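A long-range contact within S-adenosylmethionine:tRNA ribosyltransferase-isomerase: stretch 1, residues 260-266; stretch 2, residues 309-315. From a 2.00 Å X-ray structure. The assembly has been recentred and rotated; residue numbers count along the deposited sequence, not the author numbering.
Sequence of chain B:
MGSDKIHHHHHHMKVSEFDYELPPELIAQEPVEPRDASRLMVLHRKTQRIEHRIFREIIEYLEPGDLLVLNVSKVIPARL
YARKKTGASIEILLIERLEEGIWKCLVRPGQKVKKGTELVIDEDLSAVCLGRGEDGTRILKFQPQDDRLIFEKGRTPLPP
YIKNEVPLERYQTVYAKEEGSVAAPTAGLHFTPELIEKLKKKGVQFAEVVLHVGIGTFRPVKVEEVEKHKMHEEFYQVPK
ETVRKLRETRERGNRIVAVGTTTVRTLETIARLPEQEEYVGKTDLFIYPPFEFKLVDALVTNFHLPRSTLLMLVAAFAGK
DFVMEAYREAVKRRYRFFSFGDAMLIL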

# COMPACT_ATOMS: atom_id res chain seq x y z
N GLY B 260 -16.25 1.56 -7.34
CA GLY B 260 -15.77 2.25 -6.13
C GLY B 260 -16.79 3.15 -5.46
O GLY B 260 -17.64 3.69 -6.12
N THR B 261 -16.70 3.28 -4.14
CA THR B 261 -17.61 4.06 -3.32
C THR B 261 -17.52 5.55 -3.58
O THR B 261 -18.54 6.28 -3.46
CB THR B 261 -17.34 3.83 -1.82
OG1 THR B 261 -15.96 4.08 -1.54
CG2 THR B 261 -17.56 2.38 -1.43
N THR B 262 -16.35 6.01 -4.01
CA THR B 262 -16.25 7.44 -4.44
C THR B 262 -17.17 7.72 -5.62
O THR B 262 -17.91 8.70 -5.63
CB THR B 262 -14.82 7.81 -4.80
OG1 THR B 262 -14.01 7.67 -3.64
CG2 THR B 262 -14.70 9.31 -5.17
N THR B 263 -17.12 6.87 -6.64
CA THR B 263 -18.05 7.00 -7.76
C THR B 263 -19.51 7.03 -7.29
O THR B 263 -20.31 7.85 -7.76
CB THR B 263 -17.84 5.83 -8.72
OG1 THR B 263 -16.51 5.88 -9.27
CG2 THR B 263 -18.76 5.96 -9.92
N VAL B 264 -19.86 6.12 -6.39
CA VAL B 264 -21.25 6.08 -5.85
C VAL B 264 -21.66 7.39 -5.24
O VAL B 264 -22.72 7.88 -5.52
CB VAL B 264 -21.41 4.98 -4.80
CG1 VAL B 264 -22.79 5.05 -4.13
CG2 VAL B 264 -21.21 3.62 -5.43
N ARG B 265 -20.82 7.94 -4.36
CA ARG B 265 -21.17 9.20 -3.68
C ARG B 265 -21.30 10.31 -4.67
O ARG B 265 -22.21 11.12 -4.55
CB ARG B 265 -20.13 9.56 -2.59
CG ARG B 265 -19.96 8.48 -1.50
CD ARG B 265 -18.95 8.87 -0.31
NE ARG B 265 -18.25 10.10 -0.66
CZ ARG B 265 -16.99 10.21 -1.04
NH1 ARG B 265 -16.18 9.16 -1.05
NH2 ARG B 265 -16.53 11.41 -1.40
N THR B 266 -20.46 10.35 -5.70
CA THR B 266 -20.59 11.40 -6.72
C THR B 266 -21.87 11.29 -7.50
O THR B 266 -22.59 12.26 -7.68
CB THR B 266 -19.34 11.37 -7.68
OG1 THR B 266 -18.21 11.87 -6.94
CG2 THR B 266 -19.54 12.36 -8.85
N THR B 309 -17.26 3.81 7.61
CA THR B 309 -18.36 4.41 6.87
C THR B 309 -18.50 3.82 5.48
O THR B 309 -19.59 3.86 4.92
CB THR B 309 -18.24 5.93 6.76
OG1 THR B 309 -16.99 6.26 6.14
CG2 THR B 309 -18.18 6.57 8.11
N LEU B 310 -17.43 3.26 4.90
CA LEU B 310 -17.56 2.59 3.60
C LEU B 310 -18.41 1.32 3.70
O LEU B 310 -19.16 1.00 2.81
CB LEU B 310 -16.19 2.29 2.98
CG LEU B 310 -15.32 3.54 2.76
CD1 LEU B 310 -14.04 3.20 2.02
CD2 LEU B 310 -16.08 4.57 1.95
N LEU B 311 -18.25 0.58 4.78
CA LEU B 311 -19.08 -0.59 5.04
C LEU B 311 -20.54 -0.18 5.21
O LEU B 311 -21.47 -0.84 4.70
CB LEU B 311 -18.56 -1.37 6.29
CG LEU B 311 -19.37 -2.58 6.68
CD1 LEU B 311 -19.59 -3.51 5.48
CD2 LEU B 311 -18.69 -3.30 7.87
N MET B 312 -20.77 0.94 5.87
CA MET B 312 -22.14 1.45 6.00
C MET B 312 -22.77 1.78 4.62
O MET B 312 -23.93 1.51 4.38
CB MET B 312 -22.20 2.68 6.90
CG MET B 312 -21.78 2.43 8.36
SD MET B 312 -21.52 4.02 9.17
CE MET B 312 -20.79 3.39 10.71
N LEU B 313 -21.97 2.35 3.72
CA LEU B 313 -22.48 2.67 2.37
C LEU B 313 -22.81 1.38 1.62
O LEU B 313 -23.86 1.27 1.01
CB LEU B 313 -21.42 3.46 1.61
CG LEU B 313 -21.65 3.95 0.18
CD1 LEU B 313 -20.69 5.12 -0.13
CD2 LEU B 313 -21.47 2.84 -0.83
N VAL B 314 -21.91 0.41 1.61
CA VAL B 314 -22.17 -0.84 0.92
C VAL B 314 -23.37 -1.59 1.53
O VAL B 314 -24.17 -2.20 0.82
CB VAL B 314 -20.90 -1.74 0.88
CG1 VAL B 314 -21.20 -3.02 0.24
CG2 VAL B 314 -19.82 -1.02 0.09
N ALA B 315 -23.51 -1.53 2.84
CA ALA B 315 -24.68 -2.11 3.51
C ALA B 315 -25.97 -1.44 3.01
O ALA B 315 -26.98 -2.12 2.77
CB ALA B 315 -24.53 -1.94 5.04

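Two helical segments, 261-266 and 309-315, meet mainly through side chains. Their axes pass 11.2 Å apart at closest approach, with 63° between their N-to-C directions. No hydrogen bond crosses between them. The contact is van der Waals packing and buries 239 Å², both sides summed.

Thr309 begins stretch 2 and does not reach the other helix. Its carbonyl O accepts a backbone hydrogen bond from Leu313 N at 3.1 Å, within the helix that carries the contact residues.

Leu310 is the first to touch. Its CA lies 7.1 Å from the CA of Thr261, the nearest CA pair across the stretches. Its CA-to-CB bond points sideways, but with chi1 m and chi2 t the end of the side chain comes nearer. Leu310 CD2 lies 3.5 Å from Thr261 OG1. That hydroxyl is hydrogen-bonded elsewhere in the structure, so packing against a methyl does not leave it unsatisfied.

Leu311 points away, and Met312 is out of reach. The next contact comes at Leu313, one helical step of three residues after Leu310.

Leu313 points toward stretch 1 and is buried. Its two methyls spread over three residues. CD1 lies 4.0 Å from Thr261 CB and 3.7 Å from Arg265 CG. CD2 lies 4.2 Å from Val264 CG1, an apolar contact. A branched leucine suits this place because it can meet several neighbours at once. The CA-to-CB bonds of Thr261 and Val264 point toward stretch 2, and their side chains are compact. Arg265 points sideways and offers the aliphatic start of its chain, while its guanidinium lies farther from Leu313.

Val314 is buried and adds a looser contact: its CG2 is 4.4 Å from Thr261 CG2. Thr261 thus touches Leu310, Leu313 and Val314. Ala315 ends the stretch out of reach.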